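Local coordinates for uncharacterized protein (Staphylococcus aureus subsp. aureus Mu50, PDB 4QPV) that is of unknown function but belongs to the DUF1672 family and has a unique fold that repeats a kinked helix followed by three beta strands, at residues K153-T158 against F226-N231; Y174-A179 against V222-S227; D230-D235 against L262-K267. All coordinates share one frame; numbering follows the deposited sequence.

Contact 1: residues K153-T158 against F226-N231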
ATOM      1  N   LYS A 153      -6.673   1.393  22.502  1.00 25.15           N
ATOM      2  CA  LYS A 153      -5.868   2.602  22.568  1.00 24.20           C
ATOM      3  C   LYS A 153      -4.881   2.739  21.398  1.00 25.56           C
ATOM      4  O   LYS A 153      -3.659   2.719  21.597  1.00 24.57           O
ATOM      5  CB  LYS A 153      -5.107   2.635  23.912  1.00 24.63           C
ATOM      6  CG  LYS A 153      -6.031   2.640  25.135  1.00 32.20           C
ATOM      7  CD  LYS A 153      -5.243   2.572  26.420  1.00 32.94           C
ATOM      8  CE  LYS A 153      -6.117   2.638  27.669  1.00 40.39           C
ATOM      9  NZ  LYS A 153      -6.970   1.433  27.821  1.00 46.30           N
ATOM     10  N   TYR A 154      -5.407   2.868  20.186  1.00 23.73           N
ATOM     11  CA  TYR A 154      -4.556   3.049  19.014  1.00 23.17           C
ATOM     12  C   TYR A 154      -5.246   3.966  17.990  1.00 27.25           C
ATOM     13  O   TYR A 154      -6.435   4.274  18.089  1.00 25.53           O
ATOM     14  CB  TYR A 154      -4.175   1.670  18.357  1.00 23.07           C
ATOM     15  CG  TYR A 154      -5.356   0.883  17.809  1.00 22.36           C
ATOM     16  CD1 TYR A 154      -5.926   1.201  16.569  1.00 23.30           C
ATOM     17  CD2 TYR A 154      -5.874  -0.204  18.504  1.00 23.07           C
ATOM     18  CE1 TYR A 154      -7.033   0.505  16.081  1.00 20.81           C
ATOM     19  CE2 TYR A 154      -7.002  -0.887  18.042  1.00 23.99           C
ATOM     20  CZ  TYR A 154      -7.562  -0.548  16.817  1.00 25.68           C
ATOM     21  OH  TYR A 154      -8.667  -1.239  16.385  1.00 26.49           O
ATOM     22  N   THR A 155      -4.477   4.374  16.998  1.00 23.96           N
ATOM     23  CA  THR A 155      -4.914   5.064  15.783  1.00 22.52           C
ATOM     24  C   THR A 155      -4.154   4.417  14.653  1.00 25.62           C
ATOM     25  O   THR A 155      -3.166   3.712  14.887  1.00 25.26           O
ATOM     26  CB  THR A 155      -4.631   6.603  15.838  1.00 28.43           C
ATOM     27  OG1 THR A 155      -3.224   6.815  15.740  1.00 32.42           O
ATOM     28  CG2 THR A 155      -5.196   7.295  17.080  1.00 28.68           C
ATOM     29  N   GLY A 156      -4.538   4.716  13.432  1.00 23.95           N
ATOM     30  CA  GLY A 156      -3.741   4.289  12.296  1.00 23.27           C
ATOM     31  C   GLY A 156      -3.001   5.513  11.790  1.00 26.99           C
ATOM     32  O   GLY A 156      -2.923   6.535  12.479  1.00 25.41           O
ATOM     33  N   TYR A 157      -2.481   5.446  10.565  1.00 23.02           N
ATOM     34  CA  TYR A 157      -1.953   6.643   9.895  1.00 23.63           C
ATOM     35  C   TYR A 157      -3.123   7.567   9.570  1.00 26.90           C
ATOM     36  O   TYR A 157      -4.251   7.093   9.560  1.00 26.07           O
ATOM     37  CB  TYR A 157      -1.367   6.198   8.551  1.00 23.51           C
ATOM     38  CG  TYR A 157       0.038   5.662   8.541  1.00 24.09           C
ATOM     39  CD1 TYR A 157       1.136   6.526   8.569  1.00 26.34           C
ATOM     40  CD2 TYR A 157       0.280   4.314   8.285  1.00 24.70           C
ATOM     41  CE1 TYR A 157       2.441   6.043   8.452  1.00 25.27           C
ATOM     42  CE2 TYR A 157       1.576   3.819   8.167  1.00 25.22           C
ATOM     43  CZ  TYR A 157       2.650   4.687   8.239  1.00 26.43           C
ATOM     44  OH  TYR A 157       3.902   4.180   8.059  1.00 25.55           O
ATOM     45  N   THR A 158      -2.888   8.818   9.190  1.00 23.72           N
ATOM     46  CA  THR A 158      -3.964   9.651   8.656  1.00 23.65           C
ATOM     47  C   THR A 158      -4.164   9.276   7.176  1.00 25.96           C
ATOM     48  O   THR A 158      -3.247   8.725   6.533  1.00 23.15           O
ATOM     49  CB  THR A 158      -3.649  11.157   8.767  1.00 27.25           C
ATOM     50  OG1 THR A 158      -2.529  11.457   7.900  1.00 25.45           O
ATOM     51  CG2 THR A 158      -3.397  11.609  10.210  1.00 25.80           C
ATOM     52  N   PHE A 226      -0.744   2.655  15.831  1.00 21.33           N
ATOM     53  CA  PHE A 226       0.070   3.527  16.674  1.00 21.92           C
ATOM     54  C   PHE A 226      -0.609   3.660  18.036  1.00 26.31           C
ATOM     55  O   PHE A 226      -1.740   4.158  18.129  1.00 24.56           O
ATOM     56  CB  PHE A 226       0.235   4.893  15.990  1.00 23.41           C
ATOM     57  CG  PHE A 226       0.899   4.827  14.633  1.00 24.52           C
ATOM     58  CD1 PHE A 226       0.148   4.567  13.481  1.00 23.84           C
ATOM     59  CD2 PHE A 226       2.273   5.034  14.500  1.00 26.20           C
ATOM     60  CE1 PHE A 226       0.763   4.526  12.222  1.00 24.56           C
ATOM     61  CE2 PHE A 226       2.873   5.068  13.230  1.00 27.43           C
ATOM     62  CZ  PHE A 226       2.113   4.807  12.103  1.00 24.94           C
ATOM     63  N   SER A 227       0.064   3.202  19.102  1.00 24.38           N
ATOM     64  CA  SER A 227      -0.491   3.318  20.443  1.00 23.90           C
ATOM     65  C   SER A 227      -0.769   4.791  20.806  1.00 28.76           C
ATOM     66  O   SER A 227      -0.013   5.675  20.398  1.00 28.35           O
ATOM     67  CB  SER A 227       0.473   2.726  21.463  1.00 25.55           C
ATOM     68  OG  SER A 227      -0.044   2.863  22.773  1.00 27.82           O
ATOM     69  N   THR A 228      -1.819   5.047  21.586  1.00 24.81           N
ATOM     70  CA  THR A 228      -2.102   6.402  22.080  1.00 26.67           C
ATOM     71  C   THR A 228      -1.511   6.567  23.492  1.00 30.82           C
ATOM     72  O   THR A 228      -1.645   7.639  24.083  1.00 32.46           O
ATOM     73  CB  THR A 228      -3.611   6.736  22.061  1.00 30.01           C
ATOM     74  OG1 THR A 228      -4.298   5.817  22.899  1.00 29.41           O
ATOM     75  CG2 THR A 228      -4.210   6.728  20.652  1.00 30.65           C
ATOM     76  N   LYS A 229      -0.862   5.518  24.033  1.00 28.99           N
ATOM     77  CA  LYS A 229      -0.204   5.570  25.355  1.00 29.69           C
ATOM     78  C   LYS A 229       1.011   6.478  25.315  1.00 36.96           C
ATOM     79  O   LYS A 229       1.830   6.345  24.411  1.00 36.10           O
ATOM     80  CB  LYS A 229       0.274   4.181  25.825  1.00 29.71           C
ATOM     81  CG  LYS A 229      -0.814   3.134  25.993  1.00 28.82           C
ATOM     82  CD  LYS A 229      -0.177   1.809  26.380  1.00 32.91           C
ATOM     83  CE  LYS A 229      -1.199   0.735  26.648  1.00 29.59           C
ATOM     84  NZ  LYS A 229      -0.549  -0.508  27.145  1.00 30.45           N
ATOM     85  N   ASP A 230       1.182   7.331  26.334  1.00 37.82           N
ATOM     86  CA  ASP A 230       2.379   8.177  26.415  1.00 39.83           C
ATOM     87  C   ASP A 230       3.603   7.309  26.744  1.00 43.22           C
ATOM     88  O   ASP A 230       4.714   7.637  26.346  1.00 43.87           O
ATOM     89  CB  ASP A 230       2.204   9.276  27.487  1.00 44.08           C
ATOM     90  CG  ASP A 230       0.937  10.110  27.379  1.00 62.48           C
ATOM     91  OD1 ASP A 230       0.607  10.557  26.251  1.00 63.97           O
ATOM     92  OD2 ASP A 230       0.286  10.339  28.425  1.00 70.58           O
ATOM     93  N   ASN A 231       3.373   6.164  27.408  1.00 36.76           N
ATOM     94  CA  ASN A 231       4.419   5.266  27.895  1.00 35.95           C
ATOM     95  C   ASN A 231       4.374   3.869  27.243  1.00 36.60           C
ATOM     96  O   ASN A 231       4.643   2.877  27.923  1.00 36.84           O
ATOM     97  CB  ASN A 231       4.249   5.131  29.423  1.00 35.81           C
ATOM     98  CG  ASN A 231       2.918   4.517  29.853  1.00 54.36           C
ATOM     99  OD1 ASN A 231       1.950   4.415  29.080  1.00 42.75           O
ATOM    100  ND2 ASN A 231       2.849   4.062  31.088  1.00 48.75           N
TER
HETATM  101  O   HOH W   1      -1.922   1.065  22.932  1.00 26.54           O
HETATM  102  O   HOH W   2      -1.746   7.199  18.047  1.00 33.25           O
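F226 and Y157 meet because each sets its CG anti to its own carbonyl carbon and beside the backbone N (chi1 -60° and -84°). Together with the course of the backbone, this brings the edge of the phenylalanine toward the face of the tyrosine. F226 CZ lies over the centre of the Y157 ring, 3.8 Å above its plane. The ring planes are 76° apart, so the pair is a T-shaped (edge-to-face) contact. T155 O lies in the plane of the F226 ring, at its edge, 3.7 Å from F226 CD1.

The same carbonyl oxygen accepts the shortest backbone bond here, F226 N to T155 O at 2.8 Å. T155 N returns a bond of 3.0 Å to F226 O, which makes T155 and F226 an antiparallel hydrogen-bonded pair. Y154 and S227 form the non-hydrogen-bonded pair next to it. Beyond them T228 N bonds to K153 O, and S227 CA adds a CH...O contact to that oxygen. The methyls T155 CG2 and T228 CG2 touch at 3.7 Å. A water donates to F226 O and is hydrogen-bonded to T155 OG1 at 2.8 Å, joining the strands through a side chain. S227 OG accepts from K229 N at 3.1 Å in an ST turn, where the chain leaves the strand.

Y154 points to the other face from T155 and F226, and its OH bonds to L145 O of helix 135-147. F226 also makes an edge-to-face pair with Y276, while Y157 OH bonds to P274 O. The short strand 154-155 thus pairs with the end of strand 220-227, which has strand 259-265 as its parallel neighbour, and T158 caps helix 159-165.

Contact 2: residues Y174-A179 against V222-S227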
ATOM      1  N   TYR A 174      -5.354   1.735   8.689  1.00 22.19           N
ATOM      2  CA  TYR A 174      -5.087   0.659   9.634  1.00 21.02           C
ATOM      3  C   TYR A 174      -4.259  -0.521   9.166  1.00 24.23           C
ATOM      4  O   TYR A 174      -3.687  -1.186  10.028  1.00 23.34           O
ATOM      5  CB  TYR A 174      -6.448   0.134  10.156  1.00 22.00           C
ATOM      6  CG  TYR A 174      -7.260   1.246  10.776  1.00 23.52           C
ATOM      7  CD1 TYR A 174      -6.961   1.725  12.051  1.00 25.78           C
ATOM      8  CD2 TYR A 174      -8.266   1.890  10.053  1.00 23.87           C
ATOM      9  CE1 TYR A 174      -7.639   2.818  12.591  1.00 26.67           C
ATOM     10  CE2 TYR A 174      -8.944   2.992  10.583  1.00 25.63           C
ATOM     11  CZ  TYR A 174      -8.642   3.436  11.863  1.00 30.97           C
ATOM     12  OH  TYR A 174      -9.283   4.526  12.396  1.00 29.54           O
ATOM     13  N   TYR A 175      -4.212  -0.821   7.870  1.00 22.33           N
ATOM     14  CA  TYR A 175      -3.435  -1.969   7.410  1.00 20.58           C
ATOM     15  C   TYR A 175      -3.076  -1.853   5.956  1.00 24.23           C
ATOM     16  O   TYR A 175      -3.610  -1.006   5.225  1.00 21.61           O
ATOM     17  CB  TYR A 175      -4.190  -3.313   7.665  1.00 21.07           C
ATOM     18  CG  TYR A 175      -5.479  -3.488   6.878  1.00 22.34           C
ATOM     19  CD1 TYR A 175      -5.459  -3.948   5.562  1.00 23.30           C
ATOM     20  CD2 TYR A 175      -6.716  -3.256   7.472  1.00 22.37           C
ATOM     21  CE1 TYR A 175      -6.641  -4.139   4.844  1.00 25.32           C
ATOM     22  CE2 TYR A 175      -7.907  -3.473   6.774  1.00 23.43           C
ATOM     23  CZ  TYR A 175      -7.863  -3.888   5.451  1.00 29.32           C
ATOM     24  OH  TYR A 175      -9.029  -4.058   4.740  1.00 27.67           O
ATOM     25  N   TYR A 176      -2.166  -2.732   5.534  1.00 22.16           N
ATOM     26  CA  TYR A 176      -1.816  -2.843   4.127  1.00 23.23           C
ATOM     27  C   TYR A 176      -1.861  -4.333   3.761  1.00 27.25           C
ATOM     28  O   TYR A 176      -1.757  -5.217   4.646  1.00 25.25           O
ATOM     29  CB  TYR A 176      -0.473  -2.177   3.799  1.00 25.26           C
ATOM     30  CG  TYR A 176       0.713  -2.862   4.439  1.00 29.48           C
ATOM     31  CD1 TYR A 176       1.072  -2.589   5.757  1.00 31.36           C
ATOM     32  CD2 TYR A 176       1.472  -3.795   3.731  1.00 32.35           C
ATOM     33  CE1 TYR A 176       2.149  -3.231   6.361  1.00 32.42           C
ATOM     34  CE2 TYR A 176       2.560  -4.439   4.322  1.00 33.91           C
ATOM     35  CZ  TYR A 176       2.900  -4.145   5.636  1.00 41.20           C
ATOM     36  OH  TYR A 176       3.960  -4.782   6.232  1.00 43.37           O
ATOM     37  N   LEU A 177      -2.058  -4.602   2.462  1.00 24.67           N
ATOM     38  CA  LEU A 177      -2.180  -5.951   1.912  1.00 25.17           C
ATOM     39  C   LEU A 177      -1.009  -6.187   0.937  1.00 28.86           C
ATOM     40  O   LEU A 177      -0.665  -5.279   0.174  1.00 28.36           O
ATOM     41  CB  LEU A 177      -3.566  -6.033   1.210  1.00 25.86           C
ATOM     42  CG  LEU A 177      -4.009  -7.320   0.504  1.00 32.12           C
ATOM     43  CD1 LEU A 177      -4.466  -8.341   1.480  1.00 33.62           C
ATOM     44  CD2 LEU A 177      -5.214  -7.038  -0.370  1.00 35.00           C
ATOM     45  N   THR A 178      -0.390  -7.371   0.989  1.00 28.32           N
ATOM     46  CA  THR A 178       0.747  -7.733   0.134  0.50 29.31           C
ATOM     47  C   THR A 178       0.367  -8.946  -0.720  1.00 36.04           C
ATOM     48  O   THR A 178      -0.145  -9.932  -0.177  1.00 38.79           O
ATOM     49  CB  THR A 178       2.010  -8.000   0.996  0.50 37.49           C
ATOM     50  OG1 THR A 178       2.243  -6.882   1.865  0.50 33.84           O
ATOM     51  CG2 THR A 178       3.271  -8.273   0.152  0.50 34.88           C
ATOM     52  N   ALA A 179       0.664  -8.878  -2.023  1.00 33.30           N
ATOM     53  CA  ALA A 179       0.437  -9.901  -3.037  1.00 34.55           C
ATOM     54  C   ALA A 179       1.758 -10.440  -3.576  1.00 37.56           C
ATOM     55  O   ALA A 179       2.810  -9.834  -3.375  1.00 36.00           O
ATOM     56  CB  ALA A 179      -0.381  -9.319  -4.184  1.00 35.33           C
ATOM     57  N   VAL A 222      -1.293  -6.883   7.127  1.00 28.27           N
ATOM     58  CA  VAL A 222      -0.487  -6.477   8.290  1.00 28.07           C
ATOM     59  C   VAL A 222      -1.009  -5.123   8.789  1.00 26.53           C
ATOM     60  O   VAL A 222      -1.035  -4.172   8.014  1.00 23.98           O
ATOM     61  CB  VAL A 222       1.053  -6.430   7.981  1.00 34.63           C
ATOM     62  CG1 VAL A 222       1.848  -6.076   9.234  1.00 34.90           C
ATOM     63  CG2 VAL A 222       1.560  -7.759   7.399  1.00 35.96           C
ATOM     64  N   THR A 223      -1.401  -5.026  10.062  1.00 23.33           N
ATOM     65  CA  THR A 223      -1.881  -3.746  10.600  1.00 22.11           C
ATOM     66  C   THR A 223      -0.704  -2.771  10.842  1.00 25.46           C
ATOM     67  O   THR A 223       0.451  -3.198  10.979  1.00 25.75           O
ATOM     68  CB  THR A 223      -2.758  -3.898  11.865  1.00 28.65           C
ATOM     69  OG1 THR A 223      -1.946  -4.263  12.998  1.00 28.20           O
ATOM     70  CG2 THR A 223      -3.973  -4.837  11.662  1.00 30.41           C
ATOM     71  N   THR A 224      -1.021  -1.466  10.877  1.00 22.86           N
ATOM     72  CA  THR A 224      -0.065  -0.367  11.109  1.00 22.35           C
ATOM     73  C   THR A 224      -0.714   0.495  12.172  1.00 26.58           C
ATOM     74  O   THR A 224      -1.335   1.518  11.870  1.00 25.50           O
ATOM     75  CB  THR A 224       0.250   0.410   9.798  1.00 26.78           C
ATOM     76  OG1 THR A 224      -0.964   0.974   9.276  1.00 25.72           O
ATOM     77  CG2 THR A 224       0.949  -0.465   8.734  1.00 26.67           C
ATOM     78  N   LEU A 225      -0.682   0.013  13.416  1.00 22.78           N
ATOM     79  CA  LEU A 225      -1.335   0.729  14.519  1.00 22.00           C
ATOM     80  C   LEU A 225      -0.329   1.484  15.374  1.00 24.70           C
ATOM     81  O   LEU A 225       0.783   1.019  15.614  1.00 26.44           O
ATOM     82  CB  LEU A 225      -2.145  -0.237  15.396  1.00 21.57           C
ATOM     83  CG  LEU A 225      -3.112  -1.168  14.642  1.00 21.73           C
ATOM     84  CD1 LEU A 225      -3.847  -2.082  15.627  1.00 21.81           C
ATOM     85  CD2 LEU A 225      -4.124  -0.355  13.774  1.00 21.74           C
ATOM     86  N   PHE A 226      -0.744   2.655  15.831  1.00 21.33           N
ATOM     87  CA  PHE A 226       0.070   3.527  16.674  1.00 21.92           C
ATOM     88  C   PHE A 226      -0.609   3.660  18.036  1.00 26.31           C
ATOM     89  O   PHE A 226      -1.740   4.158  18.129  1.00 24.56           O
ATOM     90  CB  PHE A 226       0.235   4.893  15.990  1.00 23.41           C
ATOM     91  CG  PHE A 226       0.899   4.827  14.633  1.00 24.52           C
ATOM     92  CD1 PHE A 226       0.148   4.567  13.481  1.00 23.84           C
ATOM     93  CD2 PHE A 226       2.273   5.034  14.500  1.00 26.20           C
ATOM     94  CE1 PHE A 226       0.763   4.526  12.222  1.00 24.56           C
ATOM     95  CE2 PHE A 226       2.873   5.068  13.230  1.00 27.43           C
ATOM     96  CZ  PHE A 226       2.113   4.807  12.103  1.00 24.94           C
ATOM     97  N   SER A 227       0.064   3.202  19.102  1.00 24.38           N
ATOM     98  CA  SER A 227      -0.491   3.318  20.443  1.00 23.90           C
ATOM     99  C   SER A 227      -0.769   4.791  20.806  1.00 28.76           C
ATOM    100  O   SER A 227      -0.013   5.675  20.398  1.00 28.35           O
ATOM    101  CB  SER A 227       0.473   2.726  21.463  1.00 25.55           C
ATOM    102  OG  SER A 227      -0.044   2.863  22.773  1.00 27.82           O
TER
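Y176 and V222 lie side by side, pointing the same way from an antiparallel hydrogen-bonded pair. Y176 CB leaves on the same sheet face as V222, and CG takes the crowded position between backbone N and carbonyl carbon (chi1 66°). The ring then runs alongside V222. CD1 passes 3.5 Å from V222 O. CE1 is 3.7 Å from V222 CB, and CZ also touches that carbon. At the tip, OH comes 3.9 Å from V222 CG1. T224 crosses the tyrosine at about a right angle, and its CG2 lies in the ring plane, 3.7 Å from Y176 CD1.

Y176 N bonds to V222 O, and V222 N to Y176 O at 3.0 Å. T224 N adds a 2.8 Å bond to Y174 O. Y175 and T223, on the opposite face, form a non-hydrogen-bonded pair. Separately, L225 CD2 meets the edge of the Y174 ring at CD1, 3.9 Å away. Y174 and Y175 pack on helix 135-147. This is two-stranded antiparallel pairing within a mixed sheet, beside the break in strand 220-227, in a fold built on a kinked-helix-beta-beta-beta repeat.

Contact 3: residues D230-D235 against L262-K267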
ATOM      1  N   ASP A 230       1.182   7.331  26.334  1.00 37.82           N
ATOM      2  CA  ASP A 230       2.379   8.177  26.415  1.00 39.83           C
ATOM      3  C   ASP A 230       3.603   7.309  26.744  1.00 43.22           C
ATOM      4  O   ASP A 230       4.714   7.637  26.346  1.00 43.87           O
ATOM      5  CB  ASP A 230       2.204   9.276  27.487  1.00 44.08           C
ATOM      6  CG  ASP A 230       0.937  10.110  27.379  1.00 62.48           C
ATOM      7  OD1 ASP A 230       0.607  10.557  26.251  1.00 63.97           O
ATOM      8  OD2 ASP A 230       0.286  10.339  28.425  1.00 70.58           O
ATOM      9  N   ASN A 231       3.373   6.164  27.408  1.00 36.76           N
ATOM     10  CA  ASN A 231       4.419   5.266  27.895  1.00 35.95           C
ATOM     11  C   ASN A 231       4.374   3.869  27.243  1.00 36.60           C
ATOM     12  O   ASN A 231       4.643   2.877  27.923  1.00 36.84           O
ATOM     13  CB  ASN A 231       4.249   5.131  29.423  1.00 35.81           C
ATOM     14  CG  ASN A 231       2.918   4.517  29.853  1.00 54.36           C
ATOM     15  OD1 ASN A 231       1.950   4.415  29.080  1.00 42.75           O
ATOM     16  ND2 ASN A 231       2.849   4.062  31.088  1.00 48.75           N
ATOM     17  N   PHE A 232       4.052   3.781  25.944  1.00 30.34           N
ATOM     18  CA  PHE A 232       4.009   2.499  25.255  1.00 28.09           C
ATOM     19  C   PHE A 232       5.317   1.724  25.385  1.00 33.74           C
ATOM     20  O   PHE A 232       6.385   2.282  25.171  1.00 33.81           O
ATOM     21  CB  PHE A 232       3.705   2.694  23.744  1.00 28.14           C
ATOM     22  CG  PHE A 232       3.890   1.457  22.888  1.00 27.84           C
ATOM     23  CD1 PHE A 232       2.842   0.559  22.696  1.00 28.64           C
ATOM     24  CD2 PHE A 232       5.118   1.178  22.290  1.00 30.47           C
ATOM     25  CE1 PHE A 232       3.007  -0.569  21.895  1.00 29.53           C
ATOM     26  CE2 PHE A 232       5.287   0.036  21.501  1.00 32.81           C
ATOM     27  CZ  PHE A 232       4.234  -0.837  21.319  1.00 30.29           C
ATOM     28  N   THR A 233       5.217   0.419  25.667  1.00 30.73           N
ATOM     29  CA  THR A 233       6.336  -0.519  25.604  1.00 30.63           C
ATOM     30  C   THR A 233       5.799  -1.810  25.005  1.00 33.87           C
ATOM     31  O   THR A 233       4.600  -2.052  25.090  1.00 30.99           O
ATOM     32  CB  THR A 233       7.014  -0.771  26.969  1.00 35.75           C
ATOM     33  OG1 THR A 233       6.155  -1.551  27.795  1.00 34.15           O
ATOM     34  CG2 THR A 233       7.514   0.509  27.675  1.00 34.39           C
ATOM     35  N   LYS A 234       6.670  -2.664  24.457  1.00 31.63           N
ATOM     36  CA  LYS A 234       6.237  -3.991  23.998  1.00 31.79           C
ATOM     37  C   LYS A 234       5.666  -4.798  25.192  1.00 35.16           C
ATOM     38  O   LYS A 234       4.598  -5.410  25.066  1.00 35.75           O
ATOM     39  CB  LYS A 234       7.394  -4.777  23.337  1.00 34.07           C
ATOM     40  CG  LYS A 234       7.802  -4.266  21.964  1.00 45.95           C
ATOM     41  CD  LYS A 234       9.090  -4.911  21.449  1.00 56.50           C
ATOM     42  CE  LYS A 234       8.877  -6.285  20.846  1.00 74.41           C
ATOM     43  NZ  LYS A 234      10.163  -6.937  20.468  1.00 85.37           N
ATOM     44  N   ASP A 235       6.356  -4.749  26.355  1.00 31.90           N
ATOM     45  CA  ASP A 235       5.952  -5.481  27.554  0.50 32.03           C
ATOM     46  C   ASP A 235       4.601  -5.010  28.123  1.00 34.59           C
ATOM     47  O   ASP A 235       3.846  -5.838  28.634  1.00 33.47           O
ATOM     48  CB  ASP A 235       7.038  -5.384  28.642  0.50 34.97           C
ATOM     49  CG  ASP A 235       8.288  -6.223  28.400  0.50 43.07           C
ATOM     50  OD1 ASP A 235       8.325  -6.968  27.392  0.50 43.21           O
ATOM     51  OD2 ASP A 235       9.219  -6.149  29.227  0.50 50.39           O
ATOM     52  N   LEU A 262      -1.440  -8.736  13.503  1.00 27.56           N
ATOM     53  CA  LEU A 262      -1.635  -7.514  14.249  1.00 27.10           C
ATOM     54  C   LEU A 262      -0.276  -6.937  14.647  1.00 29.91           C
ATOM     55  O   LEU A 262       0.530  -7.631  15.270  1.00 30.46           O
ATOM     56  CB  LEU A 262      -2.464  -7.917  15.491  1.00 28.47           C
ATOM     57  CG  LEU A 262      -3.312  -6.917  16.245  1.00 34.05           C
ATOM     58  CD1 LEU A 262      -4.319  -6.175  15.326  1.00 33.48           C
ATOM     59  CD2 LEU A 262      -4.053  -7.626  17.374  1.00 32.73           C
ATOM     60  N   GLN A 263      -0.004  -5.680  14.253  1.00 26.02           N
ATOM     61  CA  GLN A 263       1.189  -4.943  14.654  1.00 25.36           C
ATOM     62  C   GLN A 263       0.778  -3.627  15.272  1.00 27.55           C
ATOM     63  O   GLN A 263      -0.138  -2.964  14.774  1.00 25.08           O
ATOM     64  CB  GLN A 263       2.187  -4.686  13.513  1.00 26.48           C
ATOM     65  CG  GLN A 263       2.921  -5.939  13.018  1.00 33.60           C
ATOM     66  CD  GLN A 263       4.055  -5.595  12.062  1.00 46.94           C
ATOM     67  OE1 GLN A 263       4.220  -4.466  11.620  1.00 48.11           O
ATOM     68  NE2 GLN A 263       4.847  -6.573  11.693  1.00 40.52           N
ATOM     69  N   ILE A 264       1.475  -3.247  16.352  1.00 25.37           N
ATOM     70  CA  ILE A 264       1.292  -1.985  17.060  1.00 24.23           C
ATOM     71  C   ILE A 264       2.672  -1.457  17.464  1.00 27.23           C
ATOM     72  O   ILE A 264       3.567  -2.234  17.795  1.00 25.76           O
ATOM     73  CB  ILE A 264       0.307  -2.064  18.275  1.00 26.81           C
ATOM     74  CG1 ILE A 264      -0.146  -0.622  18.707  1.00 25.89           C
ATOM     75  CG2 ILE A 264       0.918  -2.880  19.448  1.00 27.91           C
ATOM     76  CD1 ILE A 264      -1.363  -0.498  19.664  1.00 25.63           C
ATOM     77  N   SER A 265       2.824  -0.139  17.429  1.00 25.99           N
ATOM     78  CA  SER A 265       4.062   0.540  17.821  1.00 26.18           C
ATOM     79  C   SER A 265       3.744   1.762  18.699  1.00 30.02           C
ATOM     80  O   SER A 265       2.578   2.000  19.028  1.00 29.23           O
ATOM     81  CB  SER A 265       4.839   0.956  16.576  1.00 27.50           C
ATOM     82  OG  SER A 265       4.084   1.891  15.810  1.00 32.99           O
ATOM     83  N   ASN A 266       4.754   2.600  18.991  1.00 27.43           N
ATOM     84  CA  ASN A 266       4.502   3.816  19.772  1.00 27.95           C
ATOM     85  C   ASN A 266       3.762   4.860  18.880  1.00 28.55           C
ATOM     86  O   ASN A 266       3.485   4.595  17.696  1.00 25.67           O
ATOM     87  CB  ASN A 266       5.801   4.355  20.409  1.00 30.87           C
ATOM     88  CG  ASN A 266       6.806   4.961  19.456  1.00 39.40           C
ATOM     89  OD1 ASN A 266       6.497   5.330  18.315  1.00 32.14           O
ATOM     90  ND2 ASN A 266       8.032   5.130  19.932  1.00 36.50           N
ATOM     91  N   LYS A 267       3.405   6.023  19.454  1.00 25.72           N
ATOM     92  CA  LYS A 267       2.569   7.015  18.770  1.00 26.22           C
ATOM     93  C   LYS A 267       3.283   7.837  17.705  1.00 30.92           C
ATOM     94  O   LYS A 267       2.637   8.672  17.068  1.00 30.12           O
ATOM     95  CB  LYS A 267       1.956   7.980  19.819  1.00 30.62           C
ATOM     96  CG  LYS A 267       2.957   8.892  20.523  1.00 40.36           C
ATOM     97  CD  LYS A 267       2.267   9.923  21.428  1.00 49.74           C
ATOM     98  CE  LYS A 267       1.726   9.351  22.720  1.00 63.51           C
ATOM     99  NZ  LYS A 267       1.130  10.412  23.579  1.00 72.28           N
TER
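F232 packs its ring against the backbone of S265 and N266. This joins the loop before helix 234-249 to the end of strand 259-265. Both belong to a beta-alpha-beta unit, in which strands 220-227 and 259-265 are parallel neighbours and the helix makes the crossover.

The tight part is the phenylalanine. Its CG stands anti to the backbone N (chi1 169°), and one face of the ring receives the peptide link between S265 and N266. F232 CE2 is 3.6 Å from S265 C, and F232 CD2 is 3.6 Å from N266 N. Both backbone atoms sit toward the rim of the ring rather than over its centre. N266 CB touches F232 CD2 at 3.8 Å. On the CE1 side of the ring, F232 CE1 meets I264 CG2 at 4.0 Å, the apolar side-chain contact of the pair. The ring also touches S227, T237 and I282, so it sits among three strands, 220-227, 259-265 and 282-285, and the first turn of the helix.

The loose part is the exposed D230, which reaches across to K267 by a single salt bridge. The two side chains cross obliquely. The lysine bends at chi3 (75°), which places CE 3.9 Å from D230 CA. Near the helix start, T233 OG1 caps N236 N. On the strand side, S265 OG and N266 OD1 both bond to K279 NZ, so these polar groups look away from the phenylalanine to a different partner.

The salt bridge is one-sided at the carboxylate. K267 NZ lies 2.7 Å from D230 OD1 and uses that oxygen's anti lone pair, turned away from the other oxygen, while D230 OD2 stays 4.9 Å from K267 NZ.

All three contacts involve strand 220-227 or the parts that follow it in the same mixed sheet. Contacts 1 and 2 both close on this strand, pairing strands 154-155 and 175-178 antiparallel with its two ends; their centres are about 13 Å apart, and they share F226 and S227. Contact 3 opens after contact 2 closes, on the loop where contact 1 ends. It shares D230 and N231 with contact 1, centres about 8 Å apart, and brings in strand 259-265, parallel to 220-227. Contacts 2 and 3 lie about 14 Å apart, and T223 OG1 bonds to Q263 N between them. Strand 220-227 therefore joins earlier strands to the later beta-alpha-beta unit.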